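PDB 3GLA: Low molecular weight heat shock protein from Xanthomonas axonopodis pv. citri, which probably acts as an ATP-independent chaperone of the alpha-crystallin family, binding unfolding proteins under stress to keep them from aggregating. Local coordinates for residues N14-Y19 with A71-A76; A20-I25 with G64-R69; V32-G37 with D79-A84. One frame throughout, in Å; residues are numbered along the deposited sequence.

Contact 1: residues N14-Y19 with A71-A76; sequences NHFVLY and ALPDSA
At one end of the alpha-crystallin beta sandwich, the loop that carries the chain from one sheet to the other wraps round the end of Phe16, a residue of strand 15-21. With CG placed anti to its own carbonyl carbon (chi1 -70°), the phenyl ring reaches out to the type I beta turn Pro73 to Ala76, where Pro73, Ser75 and Ala76 gather round its far end. Pro73 approaches from the opposite direction and lies obliquely to the ring, with its CG 3.4 Å from CZ of Phe16 and its CD 3.4 Å from CE2 of Phe16. Ser75 meets the rim instead: its OG lies in the ring plane, 3.2 Å from CE1 of Phe16. Toward the CD1 side of the ring, Ala76 packs its methyl obliquely, CB being 3.6 Å from CE1 of Phe16. The turn that presents these three groups is closed by the backbone bond from Ala76 N to Pro73 O (2.8 Å). Each residue type suits its place: proline offers a rigid apolar surface, alanine fits closely beside the ring, and serine sets an oxygen against the slightly positive C-H rim. Lys96 adds a cation-pi contact to the same phenyl group and also touches Ser75. The contact is thus mainly apolar, but an oxygen at the ring edge and a cation at its pi system probably add a weak electrostatic component.

Contact 2: residues A20-I25 with G64-R69; sequences ADLPGI and GSFHRR
Leu22 lays its CD2 methyl over one face of the Phe66 ring, 3.8 Å from the centroid and 22° off the ring normal, a CH-pi contact. CD2 of Leu22 is displaced toward the rim, 3.5 Å from CZ of Phe66, and the two side chains cross at about a right angle. Ile25 uses another part of the ring: coming from the direction opposite to Phe66, it brings its CD1 to the edge, near the ring plane, 3.4 Å from CE2 of Phe66. The phenylalanine carries its CG between backbone N and carbonyl carbon (chi1 62°), which swings the ring off strand 64-71 toward the loop that follows strand 15-21. That loop makes a type II beta turn from Leu22 to Ile25, so both aliphatic groups come from the two ends of one turn. Gly24 suits the turn because its backbone angles would press a beta carbon against the preceding carbonyl oxygen. All three touching residues are buried between the two sheets of the sandwich; Trp3 meets Phe66 edge-to-face and packs on Ile25, and Pro5 touches both Leu22 and Phe66. Around this apolar centre the same segments bear charge: Asp21 and Arg68 form salt bridges with Arg45 and Glu60 of the second subunit, respectively. The chemistry therefore divides, with apolar packing joining the sheets and ionic pairs from the same segments joining the two subunits.

Contact 3: residues V32-G37 with D79-A84; sequences VQMDKG and DGITAA
Ile81 and Met34 meet at about a right angle, the end of the isoleucine pressing on the root of the methionine. Ile81 holds CG1 anti to its carbonyl carbon (chi1 -75°) and extends the chain onward, which delivers CD1 to CB of Met34 at 3.3 Å, tighter than usual for two carbons. CD1 of Ile81 also lies 3.8 Å from SD of Met34, so this one methyl touches the methionine both at its root and at its sulfur. Met34 itself runs fully extended, with CG anti to the backbone N (chi1 -173°) and the later torsions also extended; although it leaves the backbone toward Ile81, its sulfur and methyl run on past Ile81 to pack on Leu72 and Ala76. A long, unbranched and pliable side chain suits this place, where one residue must serve neighbours in several directions. The other branch of Ile81 turns to Val32, CG2 standing 4.2 Å from CG1 of Val32, a looser contact. Beta-branching thus lets Ile81 address two residues of strand 31-35 at once. That strand is an outer strand of the three-stranded sheet, while Ile81 immediately precedes strand 82-86, an outer strand of the four-stranded sheet, so the contact bridges the two layers of the Hsp20 beta sandwich along one margin. Val32 and Met34 alternate along their strand with Gln33, whose side chain leaves the backbone away from Ile81, the usual two-sided pattern of a strand with one apolar face. Leu39 touches all three hydrophobic residues, and Ile92 backs both Val32 and Ile81.

Overall arrangement
From the N terminus, strand 15-21 supplies contact 1 with its first part and leads directly into the first segment of contact 2. The loop closed by contact 2, ending at 64-69, is nested inside the longer one closed by contact 1 at 71-76. Strand 31-35 then enters contact 3, whose partner 79-84 lies beyond both other closing segments, so contact 3 crosses each of them. Contacts 1 and 3 are neighbours, with centres about 9 Å apart: the methionine of contact 3 reaches the loop of contact 1, and Leu72 N probably bonds to Gly37 O. Contact 2 lies farther off, its centre about 19 Å from that of contact 1. Together they tie the two sheets at separate places.

Contact 1: residues N14-Y19 with A71-A76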
loop_
_atom_site.group_PDB
_atom_site.type_symbol
_atom_site.label_atom_id
_atom_site.label_comp_id
_atom_site.label_asym_id
_atom_site.label_seq_id
_atom_site.Cartn_x
_atom_site.Cartn_y
_atom_site.Cartn_z
ATOM N N ASN B 14 2.313 -26.127 0.300
ATOM C CA ASN B 14 1.617 -26.362 -0.989
ATOM C C ASN B 14 1.614 -25.200 -1.987
ATOM O O ASN B 14 1.087 -25.333 -3.099
ATOM C CB ASN B 14 0.128 -26.584 -0.703
ATOM C CG ASN B 14 -0.112 -27.806 0.112
ATOM O OD1 ASN B 14 -0.936 -27.788 1.061
ATOM N ND2 ASN B 14 0.657 -28.860 -0.188
ATOM N N HIS B 15 2.141 -24.032 -1.580
ATOM C CA HIS B 15 1.900 -22.838 -2.401
ATOM C C HIS B 15 3.045 -21.877 -2.135
ATOM O O HIS B 15 3.748 -21.959 -1.090
ATOM C CB HIS B 15 0.708 -22.033 -1.930
ATOM C CG HIS B 15 -0.587 -22.709 -2.056
ATOM N ND1 HIS B 15 -1.415 -22.558 -3.162
ATOM C CD2 HIS B 15 -1.245 -23.503 -1.179
ATOM C CE1 HIS B 15 -2.507 -23.276 -2.973
ATOM N NE2 HIS B 15 -2.431 -23.860 -1.781
ATOM N N PHE B 16 3.287 -21.071 -3.141
ATOM C CA PHE B 16 4.031 -19.815 -2.833
ATOM C C PHE B 16 2.955 -18.718 -2.654
ATOM O O PHE B 16 1.845 -18.816 -3.219
ATOM C CB PHE B 16 4.803 -19.491 -3.983
ATOM C CG PHE B 16 5.919 -20.447 -4.181
ATOM C CD1 PHE B 16 5.718 -21.595 -4.949
ATOM C CD2 PHE B 16 7.145 -20.243 -3.529
ATOM C CE1 PHE B 16 6.747 -22.519 -5.144
ATOM C CE2 PHE B 16 8.240 -21.151 -3.711
ATOM C CZ PHE B 16 8.028 -22.324 -4.521
ATOM N N VAL B 17 3.292 -17.681 -1.883
ATOM C CA VAL B 17 2.322 -16.632 -1.749
ATOM C C VAL B 17 3.154 -15.342 -1.960
ATOM O O VAL B 17 4.250 -15.196 -1.381
ATOM C CB VAL B 17 1.707 -16.530 -0.410
ATOM C CG1 VAL B 17 0.678 -15.404 -0.350
ATOM C CG2 VAL B 17 0.998 -17.914 0.074
ATOM N N LEU B 18 2.653 -14.468 -2.831
ATOM C CA LEU B 18 3.312 -13.189 -2.975
ATOM C C LEU B 18 2.370 -12.157 -2.469
ATOM O O LEU B 18 1.164 -12.193 -2.758
ATOM C CB LEU B 18 3.626 -12.962 -4.397
ATOM C CG LEU B 18 4.376 -11.675 -4.718
ATOM C CD1 LEU B 18 5.313 -11.915 -6.032
ATOM C CD2 LEU B 18 3.320 -10.469 -4.882
ATOM N N TYR B 19 2.895 -11.241 -1.655
ATOM C CA TYR B 19 2.017 -10.200 -1.113
ATOM C C TYR B 19 2.607 -8.913 -1.636
ATOM O O TYR B 19 3.810 -8.695 -1.537
ATOM C CB TYR B 19 2.145 -10.138 0.403
ATOM C CG TYR B 19 1.814 -11.422 1.096
ATOM C CD1 TYR B 19 0.530 -11.695 1.487
ATOM C CD2 TYR B 19 2.832 -12.334 1.358
ATOM C CE1 TYR B 19 0.231 -12.920 2.166
ATOM C CE2 TYR B 19 2.568 -13.479 2.017
ATOM C CZ TYR B 19 1.276 -13.732 2.420
ATOM O OH TYR B 19 1.074 -14.981 3.023
ATOM N N ALA B 71 11.178 -14.539 -10.488
ATOM C CA ALA B 71 11.370 -15.957 -10.828
ATOM C C ALA B 71 11.048 -16.764 -9.570
ATOM O O ALA B 71 11.465 -16.471 -8.468
ATOM C CB ALA B 71 12.899 -16.127 -11.155
ATOM N N LEU B 72 10.273 -17.864 -9.690
ATOM C CA LEU B 72 9.938 -18.656 -8.573
ATOM C C LEU B 72 10.526 -20.090 -8.859
ATOM O O LEU B 72 10.929 -20.346 -10.005
ATOM C CB LEU B 72 8.431 -18.830 -8.564
ATOM C CG LEU B 72 7.687 -17.497 -8.211
ATOM C CD1 LEU B 72 6.211 -17.854 -8.324
ATOM C CD2 LEU B 72 8.004 -17.156 -6.791
ATOM N N PRO B 73 10.607 -20.852 -7.822
ATOM C CA PRO B 73 11.178 -22.232 -8.001
ATOM C C PRO B 73 10.340 -22.979 -8.983
ATOM O O PRO B 73 9.122 -22.726 -9.166
ATOM C CB PRO B 73 10.979 -22.862 -6.636
ATOM C CG PRO B 73 11.148 -21.707 -5.670
ATOM C CD PRO B 73 10.291 -20.656 -6.416
ATOM N N ASP B 74 10.999 -23.957 -9.621
ATOM C CA ASP B 74 10.348 -24.778 -10.596
ATOM C C ASP B 74 9.154 -25.460 -10.085
ATOM O O ASP B 74 8.258 -25.840 -10.890
ATOM C CB ASP B 74 11.348 -25.833 -11.078
ATOM C CG ASP B 74 12.218 -25.289 -12.174
ATOM O OD1 ASP B 74 13.081 -26.051 -12.685
ATOM O OD2 ASP B 74 12.038 -24.107 -12.579
ATOM N N SER B 75 9.049 -25.617 -8.797
ATOM C CA SER B 75 7.881 -26.216 -8.237
ATOM C C SER B 75 6.592 -25.376 -8.405
ATOM O O SER B 75 5.483 -25.842 -8.265
ATOM C CB SER B 75 8.016 -26.483 -6.777
ATOM O OG SER B 75 8.195 -25.252 -5.972
ATOM N N ALA B 76 6.781 -24.100 -8.674
ATOM C CA ALA B 76 5.569 -23.265 -8.633
ATOM C C ALA B 76 4.790 -23.565 -9.905
ATOM O O ALA B 76 5.341 -23.647 -10.977
ATOM C CB ALA B 76 6.056 -21.740 -8.642
#

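Contact 2: residues A20-I25 with G64-R69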
loop_
_atom_site.group_PDB
_atom_site.type_symbol
_atom_site.label_atom_id
_atom_site.label_comp_id
_atom_site.label_asym_id
_atom_site.label_seq_id
_atom_site.Cartn_x
_atom_site.Cartn_y
_atom_site.Cartn_z
ATOM N N ALA B 20 1.786 -8.110 -2.339
ATOM C CA ALA B 20 2.343 -6.926 -2.925
ATOM C C ALA B 20 1.607 -5.733 -2.369
ATOM O O ALA B 20 0.379 -5.684 -2.334
ATOM C CB ALA B 20 2.148 -6.995 -4.435
ATOM N N ASP B 21 2.345 -4.746 -2.009
ATOM C CA ASP B 21 1.694 -3.537 -1.532
ATOM C C ASP B 21 1.464 -2.680 -2.774
ATOM O O ASP B 21 2.362 -2.026 -3.338
ATOM C CB ASP B 21 2.684 -2.833 -0.631
ATOM C CG ASP B 21 2.578 -3.325 0.808
ATOM O OD1 ASP B 21 1.767 -4.204 1.066
ATOM O OD2 ASP B 21 3.424 -2.845 1.590
ATOM N N LEU B 22 0.178 -2.655 -3.120
ATOM C CA LEU B 22 -0.248 -1.897 -4.313
ATOM C C LEU B 22 -1.355 -0.972 -3.917
ATOM O O LEU B 22 -2.447 -1.040 -4.470
ATOM C CB LEU B 22 -0.692 -2.929 -5.393
ATOM C CG LEU B 22 0.617 -3.654 -5.947
ATOM C CD1 LEU B 22 0.006 -4.845 -6.713
ATOM C CD2 LEU B 22 1.381 -2.710 -6.769
ATOM N N PRO B 23 -1.048 -0.040 -3.020
ATOM C CA PRO B 23 -2.157 0.831 -2.589
ATOM C C PRO B 23 -2.614 1.734 -3.724
ATOM O O PRO B 23 -1.914 2.058 -4.650
ATOM C CB PRO B 23 -1.507 1.658 -1.502
ATOM C CG PRO B 23 0.020 1.787 -1.853
ATOM C CD PRO B 23 0.229 0.297 -2.361
ATOM N N GLY B 24 -3.933 1.894 -3.748
ATOM C CA GLY B 24 -4.457 2.918 -4.651
ATOM C C GLY B 24 -4.803 2.348 -6.022
ATOM O O GLY B 24 -4.978 3.149 -6.973
ATOM N N ILE B 25 -4.832 1.020 -6.126
ATOM C CA ILE B 25 -5.185 0.332 -7.375
ATOM C C ILE B 25 -6.206 -0.631 -7.059
ATOM O O ILE B 25 -6.124 -1.442 -6.184
ATOM C CB ILE B 25 -3.979 -0.437 -7.959
ATOM C CG1 ILE B 25 -2.905 0.498 -8.216
ATOM C CG2 ILE B 25 -4.432 -0.927 -9.391
ATOM C CD1 ILE B 25 -1.633 -0.201 -8.864
ATOM N N GLY B 64 2.558 5.848 -11.099
ATOM C CA GLY B 64 2.914 5.554 -12.506
ATOM C C GLY B 64 2.973 4.067 -12.688
ATOM O O GLY B 64 2.336 3.293 -11.941
ATOM N N SER B 65 3.742 3.673 -13.688
ATOM C CA SER B 65 3.646 2.251 -14.025
ATOM C C SER B 65 4.586 1.456 -13.094
ATOM O O SER B 65 5.603 1.942 -12.588
ATOM C CB SER B 65 4.135 1.986 -15.480
ATOM O OG SER B 65 3.385 2.807 -16.281
ATOM N N PHE B 66 4.215 0.217 -12.897
ATOM C CA PHE B 66 5.174 -0.632 -12.226
ATOM C C PHE B 66 5.128 -1.990 -12.956
ATOM O O PHE B 66 4.174 -2.302 -13.642
ATOM C CB PHE B 66 4.777 -0.908 -10.736
ATOM C CG PHE B 66 3.500 -1.606 -10.581
ATOM C CD1 PHE B 66 3.499 -3.023 -10.464
ATOM C CD2 PHE B 66 2.296 -0.888 -10.536
ATOM C CE1 PHE B 66 2.315 -3.716 -10.267
ATOM C CE2 PHE B 66 1.053 -1.597 -10.370
ATOM C CZ PHE B 66 1.108 -3.039 -10.235
ATOM N N HIS B 67 6.222 -2.714 -12.820
ATOM C CA HIS B 67 6.265 -4.057 -13.346
ATOM C C HIS B 67 7.398 -4.728 -12.668
ATOM O O HIS B 67 8.537 -4.278 -12.717
ATOM C CB HIS B 67 6.566 -3.878 -14.796
ATOM C CG HIS B 67 6.613 -5.127 -15.555
ATOM N ND1 HIS B 67 6.279 -6.366 -15.049
ATOM C CD2 HIS B 67 6.861 -5.318 -16.876
ATOM C CE1 HIS B 67 6.389 -7.285 -16.015
ATOM N NE2 HIS B 67 6.723 -6.671 -17.116
ATOM N N ARG B 68 7.071 -5.728 -11.924
ATOM C CA ARG B 68 8.108 -6.444 -11.231
ATOM C C ARG B 68 7.867 -7.908 -11.679
ATOM O O ARG B 68 6.759 -8.358 -11.946
ATOM C CB ARG B 68 7.917 -6.392 -9.742
ATOM C CG ARG B 68 8.075 -4.873 -9.341
ATOM C CD ARG B 68 8.362 -4.753 -7.832
ATOM N NE ARG B 68 9.666 -5.243 -7.494
ATOM C CZ ARG B 68 9.972 -5.578 -6.229
ATOM N NH1 ARG B 68 9.051 -5.577 -5.248
ATOM N NH2 ARG B 68 11.178 -6.009 -5.982
ATOM N N ARG B 69 9.003 -8.569 -11.661
ATOM C CA ARG B 69 9.082 -10.009 -12.042
ATOM C C ARG B 69 9.753 -10.718 -10.974
ATOM O O ARG B 69 10.771 -10.274 -10.364
ATOM C CB ARG B 69 9.910 -10.099 -13.338
ATOM C CG ARG B 69 9.222 -9.487 -14.532
ATOM C CD ARG B 69 10.174 -9.419 -15.903
ATOM N NE ARG B 69 10.576 -8.056 -15.946
ATOM C CZ ARG B 69 10.216 -7.084 -16.745
ATOM N NH1 ARG B 69 9.567 -7.244 -17.894
ATOM N NH2 ARG B 69 10.657 -5.913 -16.410
#

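Contact 3: residues V32-G37 with D79-A84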
loop_
_atom_site.group_PDB
_atom_site.type_symbol
_atom_site.label_atom_id
_atom_site.label_comp_id
_atom_site.label_asym_id
_atom_site.label_seq_id
_atom_site.Cartn_x
_atom_site.Cartn_y
_atom_site.Cartn_z
ATOM N N VAL B 32 -1.517 -9.828 -13.359
ATOM C CA VAL B 32 -0.638 -10.854 -12.805
ATOM C C VAL B 32 -0.489 -11.865 -13.884
ATOM O O VAL B 32 -1.513 -12.293 -14.418
ATOM C CB VAL B 32 -1.296 -11.478 -11.651
ATOM C CG1 VAL B 32 -0.474 -12.498 -10.974
ATOM C CG2 VAL B 32 -1.559 -10.388 -10.571
ATOM N N GLN B 33 0.735 -12.265 -14.162
ATOM C CA GLN B 33 0.989 -13.292 -15.215
ATOM C C GLN B 33 2.157 -14.067 -14.751
ATOM O O GLN B 33 3.019 -13.572 -13.986
ATOM C CB GLN B 33 1.412 -12.565 -16.486
ATOM C CG GLN B 33 0.342 -11.745 -16.988
ATOM C CD GLN B 33 0.549 -11.424 -18.445
ATOM O OE1 GLN B 33 -0.427 -11.239 -19.172
ATOM N NE2 GLN B 33 1.810 -11.384 -18.887
ATOM N N MET B 34 2.224 -15.361 -15.106
ATOM C CA MET B 34 3.395 -16.098 -14.778
ATOM C C MET B 34 3.705 -16.896 -16.035
ATOM O O MET B 34 2.803 -17.558 -16.585
ATOM C CB MET B 34 3.159 -16.973 -13.562
ATOM C CG MET B 34 4.423 -17.644 -13.088
ATOM S SD MET B 34 4.210 -18.474 -11.682
ATOM C CE MET B 34 5.704 -19.437 -11.687
ATOM N N ASP B 35 4.904 -16.810 -16.507
ATOM C CA ASP B 35 5.268 -17.503 -17.750
ATOM C C ASP B 35 6.744 -17.875 -17.502
ATOM O O ASP B 35 7.481 -17.156 -16.884
ATOM C CB ASP B 35 5.115 -16.585 -18.959
ATOM C CG ASP B 35 5.255 -17.359 -20.353
ATOM O OD1 ASP B 35 4.836 -18.562 -20.483
ATOM O OD2 ASP B 35 5.824 -16.748 -21.311
ATOM N N LYS B 36 7.174 -19.070 -17.925
ATOM C CA LYS B 36 8.580 -19.450 -17.793
ATOM C C LYS B 36 9.104 -19.375 -16.381
ATOM O O LYS B 36 10.320 -19.069 -16.169
ATOM C CB LYS B 36 9.456 -18.572 -18.718
ATOM C CG LYS B 36 9.241 -18.802 -20.226
ATOM C CD LYS B 36 9.689 -17.659 -21.145
ATOM C CE LYS B 36 9.146 -17.953 -22.575
ATOM N NZ LYS B 36 8.959 -16.743 -23.452
ATOM N N GLY B 37 8.249 -19.651 -15.411
ATOM C CA GLY B 37 8.654 -19.737 -14.002
ATOM C C GLY B 37 8.798 -18.313 -13.417
ATOM O O GLY B 37 9.164 -18.204 -12.295
ATOM N N ASP B 79 0.036 -22.202 -13.790
ATOM C CA ASP B 79 -1.346 -22.284 -14.252
ATOM C C ASP B 79 -2.360 -22.167 -13.193
ATOM O O ASP B 79 -3.571 -22.008 -13.539
ATOM C CB ASP B 79 -1.495 -23.666 -15.010
ATOM C CG ASP B 79 -0.634 -23.734 -16.197
ATOM O OD1 ASP B 79 -0.380 -24.835 -16.778
ATOM O OD2 ASP B 79 -0.152 -22.700 -16.798
ATOM N N GLY B 80 -2.005 -22.309 -11.923
ATOM C CA GLY B 80 -2.909 -22.340 -10.842
ATOM C C GLY B 80 -3.018 -21.074 -10.043
ATOM O O GLY B 80 -3.578 -21.039 -9.001
ATOM N N ILE B 81 -2.389 -20.040 -10.594
ATOM C CA ILE B 81 -2.344 -18.830 -9.739
ATOM C C ILE B 81 -3.676 -18.273 -9.468
ATOM O O ILE B 81 -4.569 -18.298 -10.355
ATOM C CB ILE B 81 -1.567 -17.806 -10.503
ATOM C CG1 ILE B 81 -0.106 -18.167 -10.449
ATOM C CG2 ILE B 81 -1.724 -16.350 -9.801
ATOM C CD1 ILE B 81 0.639 -17.339 -11.443
ATOM N N THR B 82 -3.848 -17.762 -8.250
ATOM C CA THR B 82 -5.043 -16.963 -7.935
ATOM C C THR B 82 -4.544 -15.671 -7.295
ATOM O O THR B 82 -3.375 -15.594 -6.833
ATOM C CB THR B 82 -6.040 -17.616 -6.953
ATOM O OG1 THR B 82 -5.356 -17.900 -5.731
ATOM C CG2 THR B 82 -6.472 -19.001 -7.503
ATOM N N ALA B 83 -5.426 -14.669 -7.213
ATOM C CA ALA B 83 -4.907 -13.386 -6.609
ATOM C C ALA B 83 -6.138 -12.723 -6.026
ATOM O O ALA B 83 -7.216 -12.830 -6.634
ATOM C CB ALA B 83 -4.359 -12.577 -7.622
ATOM N N ALA B 84 -5.991 -12.080 -4.893
ATOM C CA ALA B 84 -7.132 -11.379 -4.305
ATOM C C ALA B 84 -6.441 -10.193 -3.626
ATOM O O ALA B 84 -5.296 -10.295 -3.148
ATOM C CB ALA B 84 -7.772 -12.178 -3.343
#